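Local coordinates for protein Agap007691-pb (Anopheles gambiae, PDB 5C98) that is of unknown function but belongs to the serpin family, whose members are generally serine protease inhibitors, at residues A20-T25 with G364-V369; L26-A31 with K290-K295; K286-Q291 with G320-C325. All blocks are in the same frame, centred on the assembly; numbering follows the deposited sequence.

Contact 1. Residues A20-T25 with G364-V369; sequences ANNKFT and GNVLQV
Asn21 and Asn22, neighbours on helix 15-32, grip the turn that leads into strand 366-372, joining the first helix of the serpin fold (helix A) to a central strand of sheet B. The two amides divide the work. Asn21 ND2 donates twice, to Asn365 OD1 at 2.8 Å and to Val366 O at 3.1 Å. The Val366 oxygen lies in the Asn21 amide plane, whereas ND2 stands above the carbonyl plane of Asn365; the two amide planes are 64° apart. Asn22 reads the backbone of the turn: its OD1 accepts from Val366 N at 2.9 Å, on a lone pair, and its ND2 reaches Gly364 O at 3.1 Å. Asparagine suits both places: Asn22 needs donor and acceptor on one short arm, Asn21 an NH2 with two hydrogens to give. Gly364 has a positive phi of 74°, which favours glycine. One turn further on, Thr25 presents its methyl, anti to the backbone N, to Val366 CG1 at 3.6 Å and to Val369 CG1, and one water donates both to its OG1 and to Val366 O. Around this shell, Tyr44 and Pro43 of helix 43-51 touch Asn21 and Thr25, and Val369 pairs with Val41. Beyond Val366, Leu367 and Gln368 both face Ile358 in a classic beta bulge. Thr25 itself is positioned by OG1, which donates to Asn21 O at 2.8 Å from the carbonyl face opposite Thr25 N.

Contact 2. Residues L26-A31 with K290-K295; sequences LEYFKA and KQTLGK
The Tyr28 ring carries Thr292 on one face and Leu293 at its edge. Thr292 CG2 stands 3.5 Å from the ring centroid, only 5° off the normal, a CH-pi contact in which the methyl is almost equally far from all six ring carbons. Leu293 CD2 comes up near the ring plane, 4.2 Å from Tyr28 CE2. Tyr28 CG lies anti to the backbone N, on the side of the carbonyl carbon, and the ring beyond it reaches the other helix, where the Tyr28 and Thr292 side chains meet at about a right angle. Pro43 and Val46 of helix 43-51 also pack against the tyrosine.

Threonine suits its position because its two branches serve different neighbours. CG2 fills the angle between the ring and Ala31 CB, 3.9 Å away, while OG1 bonds to a water at 2.8 Å. The same water makes weak bonds to Ala31 O and Gln291 OE1, as donor in both. Alanine, with nothing beyond CB, lets the backbones come close, and its CA is 6.2 Å from that of Thr292.

Lys295 closes the more exposed side of the contact. Its chain bends at chi3 (67°), and NZ donates to Ala31 O at 2.7 Å, in the carbonyl plane and on a lone pair. Ala31 is in the last turn of helix 15-32, where carbonyls run out of amide partners along the helix; an ammonium group there would be favoured by the helix dipole.

The segment axes pass 9.4 Å apart at 108°, a steep helix-helix crossing of small side chains around one aromatic, which in the serpin fold joins helix A to the short helix 289-295 (helix I) that follows strand 6A.

Contact 3. Residues K286-Q291 with G320-C325; sequences KTDPKQ and GFIQHC
Thr287 and Gln323 form the antiparallel hydrogen-bonded pair that ties the end of strand 270-287 to strand 320-328. Thr287 N donates to Gln323 O at 2.8 Å, nearly straight at 171°, and Gln323 N returns a bond to Thr287 O at 3.0 Å. Their side chains lie side by side on one face, where a water bonded to Thr287 OG1 donates to Gln323 OE1. Both ends of the Gln323 amide are bonded: OE1 also accepts from Ser42 N, and NE2 bonds to Ser173 OG.

Past Thr287 the chain turns into a helix, and Pro289 has no amide hydrogen to offer Phe321 O. Phe321 N gives its hydrogen to a water instead (2.8 Å), which donates to Asp288 OD1 at 2.9 Å. The same OD1 caps the new helix as N-cap, through weak bonds from Lys290 N and Gln291 N; aspartate suits that place because its short acceptor can reach those first amides. Proline, fitting for a first helical turn, lays CG over the centre of the Phe321 ring, 4.0 Å from the centroid.

On the other face Lys286 CB lies over the His324 ring, 3.9 Å from its centroid. The polar ends find partners beyond the pair: Lys286 NZ in a salt bridge with Asp159, His324 ND1 in a hydrogen bond with Phe154 O.

Strand 320-328 is bonded along its other edge to strand 169-177, the direct pairing expected of serpin sheet A without an inserted reactive-centre loop at this level; helix 43-51 covers Pro289, Phe321 and Gln323 through Val46.

Contact 1 and contact 2 lie on successive turns of helix 15-32, their centres about 13 Å apart, and meet where Val369 CG2 touches Phe29 CD2 at 4.0 Å. Contact 2 and contact 3 share Lys290 and Gln291, with centres about 10 Å apart, and Tyr28 OH packs 3.2 Å from Pro289 CA. Contacts 1 and 3 are about 17 Å apart, bridged by Gln368 NE2 against Cys325 CB. Together they run from sheet B through two helices to sheet A. Strand 320-328 of contact 3 leads on toward the unmodelled residues 335-343, probably part of the reactive-centre loop, which inhibitory serpins insert into sheet A.

Contact 1. Residues A20-T25 with G364-V369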
ATOM      1  N   ALA A  20       6.626   6.201 -13.525  1.00 18.88           N
ATOM      2  CA  ALA A  20       5.312   6.798 -13.374  1.00 17.76           C
ATOM      3  C   ALA A  20       4.673   6.334 -12.078  1.00 18.41           C
ATOM      4  O   ALA A  20       4.060   7.131 -11.357  1.00 17.28           O
ATOM      5  CB  ALA A  20       4.424   6.459 -14.563  1.00 20.48           C
ATOM      6  N   ASN A  21       4.869   5.067 -11.734  1.00 18.01           N
ATOM      7  CA  ASN A  21       4.310   4.563 -10.490  1.00 15.95           C
ATOM      8  C   ASN A  21       4.936   5.242  -9.288  1.00 16.71           C
ATOM      9  O   ASN A  21       4.235   5.580  -8.340  1.00 15.39           O
ATOM     10  CB  ASN A  21       4.439   3.053 -10.355  1.00 17.24           C
ATOM     11  CG  ASN A  21       4.014   2.593  -8.986  1.00 16.87           C
ATOM     12  OD1 ASN A  21       2.854   2.740  -8.606  1.00 16.52           O
ATOM     13  ND2 ASN A  21       4.958   2.090  -8.210  1.00 15.90           N
ATOM     14  N   ASN A  22       6.247   5.446  -9.300  1.00 17.58           N
ATOM     15  CA  ASN A  22       6.885   6.069  -8.152  1.00 15.59           C
ATOM     16  C   ASN A  22       6.407   7.501  -7.976  1.00 17.25           C
ATOM     17  O   ASN A  22       6.165   7.926  -6.841  1.00 15.79           O
ATOM     18  CB  ASN A  22       8.411   5.977  -8.246  1.00 17.92           C
ATOM     19  CG  ASN A  22       8.906   4.578  -7.971  1.00 19.14           C
ATOM     20  OD1 ASN A  22       8.146   3.736  -7.483  1.00 19.07           O
ATOM     21  ND2 ASN A  22      10.178   4.321  -8.273  1.00 21.29           N
ATOM     22  N   LYS A  23       6.262   8.254  -9.071  1.00 15.96           N
ATOM     23  CA  LYS A  23       5.764   9.626  -8.976  1.00 15.67           C
ATOM     24  C   LYS A  23       4.346   9.644  -8.409  1.00 15.77           C
ATOM     25  O   LYS A  23       4.029  10.430  -7.510  1.00 17.55           O
ATOM     26  CB  LYS A  23       5.797  10.321 -10.342  1.00 17.39           C
ATOM     27  CG  LYS A  23       5.338  11.776 -10.320  1.00 22.02           C
ATOM     28  CD  LYS A  23       5.438  12.424 -11.698  1.00 23.82           C
ATOM     29  CE  LYS A  23       5.009  13.879 -11.668  1.00 38.81           C
ATOM     30  NZ  LYS A  23       3.529  14.019 -11.686  1.00 53.03           N
ATOM     31  N   PHE A  24       3.473   8.784  -8.938  1.00 15.43           N
ATOM     32  CA  PHE A  24       2.097   8.711  -8.443  1.00 15.64           C
ATOM     33  C   PHE A  24       2.057   8.255  -6.984  1.00 15.24           C
ATOM     34  O   PHE A  24       1.297   8.788  -6.173  1.00 15.09           O
ATOM     35  CB  PHE A  24       1.297   7.782  -9.354  1.00 16.48           C
ATOM     36  CG  PHE A  24      -0.019   7.360  -8.803  1.00 16.44           C
ATOM     37  CD1 PHE A  24      -1.086   8.234  -8.726  1.00 17.81           C
ATOM     38  CD2 PHE A  24      -0.198   6.058  -8.359  1.00 19.39           C
ATOM     39  CE1 PHE A  24      -2.305   7.802  -8.178  1.00 19.43           C
ATOM     40  CE2 PHE A  24      -1.407   5.649  -7.831  1.00 18.88           C
ATOM     41  CZ  PHE A  24      -2.445   6.529  -7.730  1.00 18.18           C
ATOM     42  N   THR A  25       2.903   7.304  -6.628  1.00 14.61           N
ATOM     43  CA  THR A  25       2.940   6.774  -5.267  1.00 13.18           C
ATOM     44  C   THR A  25       3.242   7.863  -4.247  1.00 13.97           C
ATOM     45  O   THR A  25       2.580   7.959  -3.210  1.00 14.22           O
ATOM     46  CB  THR A  25       3.951   5.620  -5.178  1.00 13.21           C
ATOM     47  OG1 THR A  25       3.421   4.493  -5.859  1.00 15.17           O
ATOM     48  CG2 THR A  25       4.240   5.219  -3.752  1.00 14.47           C
ATOM     49  N   GLY A 364      13.671  -0.661  -8.211  1.00 18.27           N
ATOM     50  CA  GLY A 364      13.320   0.465  -7.375  1.00 17.00           C
ATOM     51  C   GLY A 364      11.844   0.799  -7.324  1.00 18.76           C
ATOM     52  O   GLY A 364      11.470   1.876  -6.844  1.00 20.27           O
ATOM     53  N   ASN A 365      10.978  -0.066  -7.831  1.00 18.01           N
ATOM     54  CA  ASN A 365       9.563   0.259  -7.831  1.00 18.09           C
ATOM     55  C   ASN A 365       9.031   0.214  -6.410  1.00 15.37           C
ATOM     56  O   ASN A 365       9.259  -0.754  -5.686  1.00 15.82           O
ATOM     57  CB  ASN A 365       8.794  -0.731  -8.687  1.00 17.14           C
ATOM     58  CG  ASN A 365       7.442  -0.218  -9.095  1.00 19.57           C
ATOM     59  OD1 ASN A 365       7.262   0.965  -9.315  1.00 20.70           O
ATOM     60  ND2 ASN A 365       6.465  -1.119  -9.175  1.00 22.01           N
ATOM     61  N   VAL A 366       8.286   1.244  -6.030  1.00 14.58           N
ATOM     62  CA  VAL A 366       7.719   1.346  -4.694  1.00 13.93           C
ATOM     63  C   VAL A 366       6.388   0.608  -4.645  1.00 14.23           C
ATOM     64  O   VAL A 366       5.458   0.930  -5.389  1.00 15.45           O
ATOM     65  CB  VAL A 366       7.545   2.804  -4.265  1.00 13.74           C
ATOM     66  CG1 VAL A 366       6.885   2.873  -2.875  1.00 15.75           C
ATOM     67  CG2 VAL A 366       8.896   3.553  -4.302  1.00 16.54           C
ATOM     68  N   LEU A 367       6.319  -0.410  -3.792  1.00 13.53           N
ATOM     69  CA  LEU A 367       5.162  -1.278  -3.688  1.00 13.12           C
ATOM     70  C   LEU A 367       4.257  -0.930  -2.510  1.00 13.74           C
ATOM     71  O   LEU A 367       3.071  -1.279  -2.526  1.00 14.83           O
ATOM     72  CB  LEU A 367       5.640  -2.734  -3.544  1.00 15.47           C
ATOM     73  CG  LEU A 367       6.695  -3.166  -4.556  1.00 16.96           C
ATOM     74  CD1 LEU A 367       6.962  -4.641  -4.328  1.00 18.49           C
ATOM     75  CD2 LEU A 367       6.329  -2.916  -6.010  1.00 16.85           C
ATOM     76  N   GLN A 368       4.794  -0.297  -1.483  1.00 14.00           N
ATOM     77  CA  GLN A 368       4.051   0.045  -0.278  1.00 13.71           C
ATOM     78  C   GLN A 368       4.815   1.195   0.349  1.00 13.63           C
ATOM     79  O   GLN A 368       6.042   1.234   0.278  1.00 13.66           O
ATOM     80  CB  GLN A 368       3.999  -1.129   0.711  1.00 15.13           C
ATOM     81  CG  GLN A 368       2.883  -1.045   1.699  1.00 17.98           C
ATOM     82  CD  GLN A 368       3.017  -2.110   2.791  1.00 14.44           C
ATOM     83  OE1 GLN A 368       3.967  -2.054   3.570  1.00 18.14           O
ATOM     84  NE2 GLN A 368       2.079  -3.025   2.870  1.00 16.48           N
ATOM     85  N   VAL A 369       4.097   2.148   0.945  1.00 12.92           N
ATOM     86  CA  VAL A 369       4.720   3.309   1.571  1.00 12.59           C
ATOM     87  C   VAL A 369       3.925   3.656   2.816  1.00 12.91           C
ATOM     88  O   VAL A 369       2.722   3.435   2.882  1.00 14.74           O
ATOM     89  CB  VAL A 369       4.784   4.467   0.542  1.00 13.23           C
ATOM     90  CG1 VAL A 369       3.409   4.823   0.042  1.00 13.85           C
ATOM     91  CG2 VAL A 369       5.487   5.666   1.121  1.00 15.45           C
TER
HETATM   92  O   HOH W   1       3.023   2.077  -4.597  1.00 14.55           O

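Contact 2. Residues L26-A31 with K290-K295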
ATOM      1  N   LEU A  26       4.255   8.677  -4.524  1.00 15.04           N
ATOM      2  CA  LEU A  26       4.609   9.732  -3.581  1.00 14.54           C
ATOM      3  C   LEU A  26       3.539  10.810  -3.526  1.00 15.93           C
ATOM      4  O   LEU A  26       3.254  11.331  -2.445  1.00 16.44           O
ATOM      5  CB  LEU A  26       5.987  10.298  -3.927  1.00 16.20           C
ATOM      6  CG  LEU A  26       7.130   9.289  -3.803  1.00 16.99           C
ATOM      7  CD1 LEU A  26       8.419   9.992  -4.256  1.00 19.68           C
ATOM      8  CD2 LEU A  26       7.254   8.660  -2.407  1.00 17.77           C
ATOM      9  N   GLU A  27       2.919  11.153  -4.668  1.00 14.57           N
ATOM     10  CA  GLU A  27       1.818  12.112  -4.645  1.00 16.74           C
ATOM     11  C   GLU A  27       0.642  11.578  -3.844  1.00 15.44           C
ATOM     12  O   GLU A  27       0.034  12.298  -3.048  1.00 15.79           O
ATOM     13  CB  GLU A  27       1.359  12.404  -6.072  1.00 18.50           C
ATOM     14  CG  GLU A  27       2.331  13.285  -6.856  1.00 21.43           C
ATOM     15  CD  GLU A  27       2.017  13.346  -8.332  1.00 39.36           C
ATOM     16  OE1 GLU A  27       1.348  12.422  -8.855  1.00 38.33           O
ATOM     17  OE2 GLU A  27       2.464  14.322  -8.977  1.00 43.13           O
ATOM     18  N   TYR A  28       0.300  10.311  -4.050  1.00 14.29           N
ATOM     19  CA  TYR A  28      -0.798   9.706  -3.314  1.00 13.31           C
ATOM     20  C   TYR A  28      -0.510   9.701  -1.817  1.00 15.94           C
ATOM     21  O   TYR A  28      -1.380  10.016  -1.000  1.00 14.80           O
ATOM     22  CB  TYR A  28      -0.962   8.282  -3.827  1.00 15.17           C
ATOM     23  CG  TYR A  28      -2.151   7.504  -3.304  1.00 16.40           C
ATOM     24  CD1 TYR A  28      -2.148   6.932  -2.046  1.00 15.75           C
ATOM     25  CD2 TYR A  28      -3.250   7.273  -4.115  1.00 14.79           C
ATOM     26  CE1 TYR A  28      -3.211   6.171  -1.604  1.00 15.25           C
ATOM     27  CE2 TYR A  28      -4.315   6.524  -3.671  1.00 15.84           C
ATOM     28  CZ  TYR A  28      -4.298   5.985  -2.437  1.00 14.19           C
ATOM     29  OH  TYR A  28      -5.355   5.198  -1.988  1.00 15.96           O
ATOM     30  N   PHE A  29       0.701   9.307  -1.439  1.00 14.02           N
ATOM     31  CA  PHE A  29       1.028   9.274  -0.017  1.00 14.14           C
ATOM     32  C   PHE A  29       0.939  10.660   0.609  1.00 15.81           C
ATOM     33  O   PHE A  29       0.432  10.798   1.722  1.00 15.84           O
ATOM     34  CB  PHE A  29       2.403   8.647   0.223  1.00 15.08           C
ATOM     35  CG  PHE A  29       2.722   8.473   1.677  1.00 15.28           C
ATOM     36  CD1 PHE A  29       1.882   7.745   2.494  1.00 18.10           C
ATOM     37  CD2 PHE A  29       3.818   9.070   2.245  1.00 16.58           C
ATOM     38  CE1 PHE A  29       2.143   7.601   3.838  1.00 18.83           C
ATOM     39  CE2 PHE A  29       4.067   8.890   3.597  1.00 16.62           C
ATOM     40  CZ  PHE A  29       3.222   8.167   4.360  1.00 17.87           C
ATOM     41  N   LYS A  30       1.414  11.693  -0.087  1.00 14.36           N
ATOM     42  CA  LYS A  30       1.287  13.050   0.439  1.00 15.20           C
ATOM     43  C   LYS A  30      -0.166  13.422   0.652  1.00 17.03           C
ATOM     44  O   LYS A  30      -0.487  14.190   1.563  1.00 19.17           O
ATOM     45  CB  LYS A  30       1.912  14.067  -0.531  1.00 18.37           C
ATOM     46  CG  LYS A  30       3.389  13.991  -0.553  1.00 23.54           C
ATOM     47  CD  LYS A  30       4.013  14.831  -1.657  1.00 19.91           C
ATOM     48  CE  LYS A  30       5.378  14.240  -1.960  1.00 22.19           C
ATOM     49  NZ  LYS A  30       6.196  15.203  -2.690  1.00 28.93           N
ATOM     50  N   ALA A  31      -1.060  12.926  -0.197  1.00 16.20           N
ATOM     51  CA  ALA A  31      -2.476  13.245  -0.073  1.00 18.66           C
ATOM     52  C   ALA A  31      -3.142  12.499   1.068  1.00 21.32           C
ATOM     53  O   ALA A  31      -4.178  12.959   1.556  1.00 26.04           O
ATOM     54  CB  ALA A  31      -3.204  12.899  -1.377  1.00 20.46           C
ATOM     55  N   LYS A 290     -10.913   5.818  -2.557  1.00 18.48           N
ATOM     56  CA  LYS A 290     -11.906   6.701  -3.160  1.00 18.28           C
ATOM     57  C   LYS A 290     -11.701   8.140  -2.699  1.00 20.53           C
ATOM     58  O   LYS A 290     -11.714   9.077  -3.510  1.00 22.45           O
ATOM     59  CB  LYS A 290     -13.313   6.208  -2.826  1.00 19.84           C
ATOM     60  CG  LYS A 290     -14.375   7.254  -3.078  1.00 23.84           C
ATOM     61  CD  LYS A 290     -15.763   6.675  -2.968  1.00 23.25           C
ATOM     62  CE  LYS A 290     -16.774   7.781  -2.980  1.00 24.31           C
ATOM     63  NZ  LYS A 290     -18.154   7.253  -2.753  1.00 31.04           N
ATOM     64  N   GLN A 291     -11.456   8.332  -1.407  1.00 18.49           N
ATOM     65  CA  GLN A 291     -11.197   9.668  -0.871  1.00 18.92           C
ATOM     66  C   GLN A 291      -9.880  10.241  -1.388  1.00 21.23           C
ATOM     67  O   GLN A 291      -9.823  11.401  -1.820  1.00 20.75           O
ATOM     68  CB  GLN A 291     -11.200   9.625   0.653  1.00 23.17           C
ATOM     69  CG  GLN A 291     -10.755  10.900   1.327  1.00 39.69           C
ATOM     70  CD  GLN A 291     -10.739  10.759   2.834  1.00 52.64           C
ATOM     71  OE1 GLN A 291      -9.712  10.425   3.429  1.00 59.38           O
ATOM     72  NE2 GLN A 291     -11.882  10.994   3.458  1.00 53.33           N
ATOM     73  N   THR A 292      -8.813   9.446  -1.362  1.00 17.45           N
ATOM     74  CA  THR A 292      -7.496   9.946  -1.768  1.00 17.78           C
ATOM     75  C   THR A 292      -7.451  10.253  -3.259  1.00 18.54           C
ATOM     76  O   THR A 292      -6.924  11.295  -3.664  1.00 20.23           O
ATOM     77  CB  THR A 292      -6.419   8.944  -1.373  1.00 19.30           C
ATOM     78  OG1 THR A 292      -6.527   8.689   0.042  1.00 21.53           O
ATOM     79  CG2 THR A 292      -5.008   9.507  -1.683  1.00 19.17           C
ATOM     80  N   LEU A 293      -7.990   9.372  -4.095  1.00 18.28           N
ATOM     81  CA  LEU A 293      -8.037   9.658  -5.524  1.00 17.99           C
ATOM     82  C   LEU A 293      -8.876  10.895  -5.811  1.00 21.94           C
ATOM     83  O   LEU A 293      -8.550  11.681  -6.708  1.00 21.66           O
ATOM     84  CB  LEU A 293      -8.572   8.437  -6.281  1.00 18.70           C
ATOM     85  CG  LEU A 293      -7.625   7.240  -6.325  1.00 18.22           C
ATOM     86  CD1 LEU A 293      -8.365   6.034  -6.853  1.00 19.85           C
ATOM     87  CD2 LEU A 293      -6.393   7.515  -7.181  1.00 21.11           C
ATOM     88  N   GLY A 294      -9.953  11.094  -5.054  1.00 21.15           N
ATOM     89  CA  GLY A 294     -10.726  12.319  -5.191  1.00 23.90           C
ATOM     90  C   GLY A 294      -9.887  13.555  -4.926  1.00 25.50           C
ATOM     91  O   GLY A 294      -9.927  14.523  -5.690  1.00 26.77           O
ATOM     92  N   LYS A 295      -9.083  13.519  -3.853  1.00 22.47           N
ATOM     93  CA  LYS A 295      -8.192  14.631  -3.513  1.00 22.82           C
ATOM     94  C   LYS A 295      -7.169  14.910  -4.614  1.00 23.97           C
ATOM     95  O   LYS A 295      -6.734  16.057  -4.791  1.00 26.09           O
ATOM     96  CB  LYS A 295      -7.422  14.319  -2.223  1.00 24.14           C
ATOM     97  CG  LYS A 295      -8.187  14.440  -0.920  1.00 30.47           C
ATOM     98  CD  LYS A 295      -7.248  14.302   0.301  1.00 34.76           C
ATOM     99  CE  LYS A 295      -6.255  15.462   0.418  1.00 47.06           C
ATOM    100  NZ  LYS A 295      -5.413  15.396   1.662  1.00 48.80           N
TER
HETATM  101  O   HOH W   2      -6.801  10.920   1.728  1.00 30.08           O

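Contact 3. Residues K286-Q291 with G320-C325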
ATOM      1  N   LYS A 286      -6.298   0.446   7.416  1.00 17.51           N
ATOM      2  CA  LYS A 286      -7.356   0.538   6.427  1.00 18.01           C
ATOM      3  C   LYS A 286      -7.427   1.978   5.936  1.00 18.05           C
ATOM      4  O   LYS A 286      -7.449   2.913   6.750  1.00 21.00           O
ATOM      5  CB  LYS A 286      -8.680   0.147   7.077  1.00 21.95           C
ATOM      6  CG  LYS A 286      -9.893   0.211   6.161  1.00 20.48           C
ATOM      7  CD  LYS A 286     -11.142  -0.371   6.818  1.00 26.95           C
ATOM      8  CE  LYS A 286     -11.649   0.486   7.947  1.00 33.16           C
ATOM      9  NZ  LYS A 286     -12.619  -0.276   8.773  1.00 36.60           N
ATOM     10  N   THR A 287      -7.455   2.157   4.618  1.00 16.69           N
ATOM     11  CA  THR A 287      -7.521   3.467   3.998  1.00 18.72           C
ATOM     12  C   THR A 287      -8.587   3.455   2.919  1.00 19.37           C
ATOM     13  O   THR A 287      -9.132   2.407   2.563  1.00 18.92           O
ATOM     14  CB  THR A 287      -6.170   3.869   3.406  1.00 17.31           C
ATOM     15  OG1 THR A 287      -5.760   2.902   2.429  1.00 17.87           O
ATOM     16  CG2 THR A 287      -5.120   3.957   4.501  1.00 18.30           C
ATOM     17  N   ASP A 288      -8.830   4.624   2.326  1.00 18.40           N
ATOM     18  CA  ASP A 288      -9.952   4.842   1.419  1.00 18.34           C
ATOM     19  C   ASP A 288      -9.419   5.459   0.136  1.00 19.81           C
ATOM     20  O   ASP A 288      -9.413   6.684  -0.016  1.00 17.93           O
ATOM     21  CB  ASP A 288     -10.984   5.754   2.083  1.00 22.10           C
ATOM     22  CG  ASP A 288     -12.286   5.831   1.318  1.00 25.96           C
ATOM     23  OD1 ASP A 288     -12.337   5.357   0.175  1.00 21.20           O
ATOM     24  OD2 ASP A 288     -13.284   6.377   1.863  1.00 32.39           O
ATOM     25  N   PRO A 289      -8.974   4.641  -0.813  1.00 16.70           N
ATOM     26  CA  PRO A 289      -8.592   5.172  -2.130  1.00 16.86           C
ATOM     27  C   PRO A 289      -9.627   6.061  -2.775  1.00 17.55           C
ATOM     28  O   PRO A 289      -9.266   6.948  -3.564  1.00 18.10           O
ATOM     29  CB  PRO A 289      -8.341   3.898  -2.950  1.00 15.49           C
ATOM     30  CG  PRO A 289      -7.946   2.884  -1.955  1.00 15.60           C
ATOM     31  CD  PRO A 289      -8.587   3.232  -0.649  1.00 16.37           C
ATOM     32  N   LYS A 290     -10.913   5.818  -2.557  1.00 18.48           N
ATOM     33  CA  LYS A 290     -11.906   6.701  -3.160  1.00 18.28           C
ATOM     34  C   LYS A 290     -11.701   8.140  -2.699  1.00 20.53           C
ATOM     35  O   LYS A 290     -11.714   9.077  -3.510  1.00 22.45           O
ATOM     36  CB  LYS A 290     -13.313   6.208  -2.826  1.00 19.84           C
ATOM     37  CG  LYS A 290     -14.375   7.254  -3.078  1.00 23.84           C
ATOM     38  CD  LYS A 290     -15.763   6.675  -2.968  1.00 23.25           C
ATOM     39  CE  LYS A 290     -16.774   7.781  -2.980  1.00 24.31           C
ATOM     40  NZ  LYS A 290     -18.154   7.253  -2.753  1.00 31.04           N
ATOM     41  N   GLN A 291     -11.456   8.332  -1.407  1.00 18.49           N
ATOM     42  CA  GLN A 291     -11.197   9.668  -0.871  1.00 18.92           C
ATOM     43  C   GLN A 291      -9.880  10.241  -1.388  1.00 21.23           C
ATOM     44  O   GLN A 291      -9.823  11.401  -1.820  1.00 20.75           O
ATOM     45  CB  GLN A 291     -11.200   9.625   0.653  1.00 23.17           C
ATOM     46  CG  GLN A 291     -10.755  10.900   1.327  1.00 39.69           C
ATOM     47  CD  GLN A 291     -10.739  10.759   2.834  1.00 52.64           C
ATOM     48  OE1 GLN A 291      -9.712  10.425   3.429  1.00 59.38           O
ATOM     49  NE2 GLN A 291     -11.882  10.994   3.458  1.00 53.33           N
ATOM     50  N   GLY A 320     -17.379   2.244  -3.983  1.00 18.81           N
ATOM     51  CA  GLY A 320     -16.405   2.294  -2.925  1.00 17.49           C
ATOM     52  C   GLY A 320     -15.156   1.554  -3.321  1.00 16.44           C
ATOM     53  O   GLY A 320     -15.204   0.654  -4.167  1.00 17.42           O
ATOM     54  N   PHE A 321     -14.044   1.950  -2.715  1.00 17.12           N
ATOM     55  CA  PHE A 321     -12.758   1.271  -2.912  1.00 16.17           C
ATOM     56  C   PHE A 321     -12.001   1.434  -1.608  1.00 18.18           C
ATOM     57  O   PHE A 321     -11.622   2.555  -1.262  1.00 17.21           O
ATOM     58  CB  PHE A 321     -11.995   1.887  -4.090  1.00 17.73           C
ATOM     59  CG  PHE A 321     -10.697   1.185  -4.441  1.00 16.07           C
ATOM     60  CD1 PHE A 321     -10.342  -0.021  -3.847  1.00 17.51           C
ATOM     61  CD2 PHE A 321      -9.831   1.741  -5.368  1.00 18.02           C
ATOM     62  CE1 PHE A 321      -9.133  -0.671  -4.181  1.00 19.72           C
ATOM     63  CE2 PHE A 321      -8.632   1.099  -5.680  1.00 17.14           C
ATOM     64  CZ  PHE A 321      -8.299  -0.092  -5.090  1.00 18.73           C
ATOM     65  N   ILE A 322     -11.812   0.340  -0.876  1.00 16.21           N
ATOM     66  CA  ILE A 322     -11.089   0.309   0.387  1.00 16.61           C
ATOM     67  C   ILE A 322      -9.830  -0.524   0.215  1.00 15.93           C
ATOM     68  O   ILE A 322      -9.865  -1.597  -0.397  1.00 16.96           O
ATOM     69  CB  ILE A 322     -11.964  -0.281   1.514  1.00 19.75           C
ATOM     70  CG1 ILE A 322     -13.208   0.590   1.751  1.00 23.88           C
ATOM     71  CG2 ILE A 322     -11.165  -0.432   2.792  1.00 18.58           C
ATOM     72  CD1 ILE A 322     -12.933   2.005   2.179  1.00 27.09           C
ATOM     73  N   GLN A 323      -8.740  -0.047   0.799  1.00 13.59           N
ATOM     74  CA  GLN A 323      -7.478  -0.772   0.856  1.00 14.99           C
ATOM     75  C   GLN A 323      -7.095  -1.043   2.301  1.00 14.54           C
ATOM     76  O   GLN A 323      -7.362  -0.242   3.196  1.00 15.29           O
ATOM     77  CB  GLN A 323      -6.348  -0.004   0.181  1.00 15.10           C
ATOM     78  CG  GLN A 323      -5.031  -0.727   0.132  1.00 15.51           C
ATOM     79  CD  GLN A 323      -4.018  -0.041  -0.762  1.00 14.56           C
ATOM     80  OE1 GLN A 323      -3.470   1.013  -0.429  1.00 15.34           O
ATOM     81  NE2 GLN A 323      -3.763  -0.635  -1.917  1.00 13.96           N
ATOM     82  N   HIS A 324      -6.452  -2.187   2.542  1.00 14.78           N
ATOM     83  CA  HIS A 324      -5.923  -2.530   3.855  1.00 15.62           C
ATOM     84  C   HIS A 324      -4.546  -3.122   3.659  1.00 15.56           C
ATOM     85  O   HIS A 324      -4.368  -4.045   2.854  1.00 16.60           O
ATOM     86  CB  HIS A 324      -6.850  -3.530   4.559  1.00 15.67           C
ATOM     87  CG  HIS A 324      -6.874  -3.411   6.048  1.00 17.24           C
ATOM     88  ND1 HIS A 324      -8.043  -3.503   6.778  1.00 20.23           N
ATOM     89  CD2 HIS A 324      -5.883  -3.253   6.955  1.00 17.54           C
ATOM     90  CE1 HIS A 324      -7.768  -3.398   8.063  1.00 19.21           C
ATOM     91  NE2 HIS A 324      -6.463  -3.242   8.203  1.00 20.67           N
ATOM     92  N   CYS A 325      -3.559  -2.541   4.329  1.00 14.93           N
ATOM     93  CA  CYS A 325      -2.177  -2.930   4.151  1.00 15.29           C
ATOM     94  C   CYS A 325      -1.582  -3.382   5.467  1.00 15.67           C
ATOM     95  O   CYS A 325      -1.986  -2.926   6.540  1.00 16.39           O
ATOM     96  CB  CYS A 325      -1.350  -1.773   3.634  1.00 14.44           C
ATOM     97  SG  CYS A 325      -1.712  -1.347   1.891  1.00 17.96           S
TER
HETATM   98  O   HOH W   3      -4.863   3.450  -0.118  1.00 19.04           O
HETATM   99  O   HOH W   4     -14.638   3.752  -0.604  1.00 20.71           O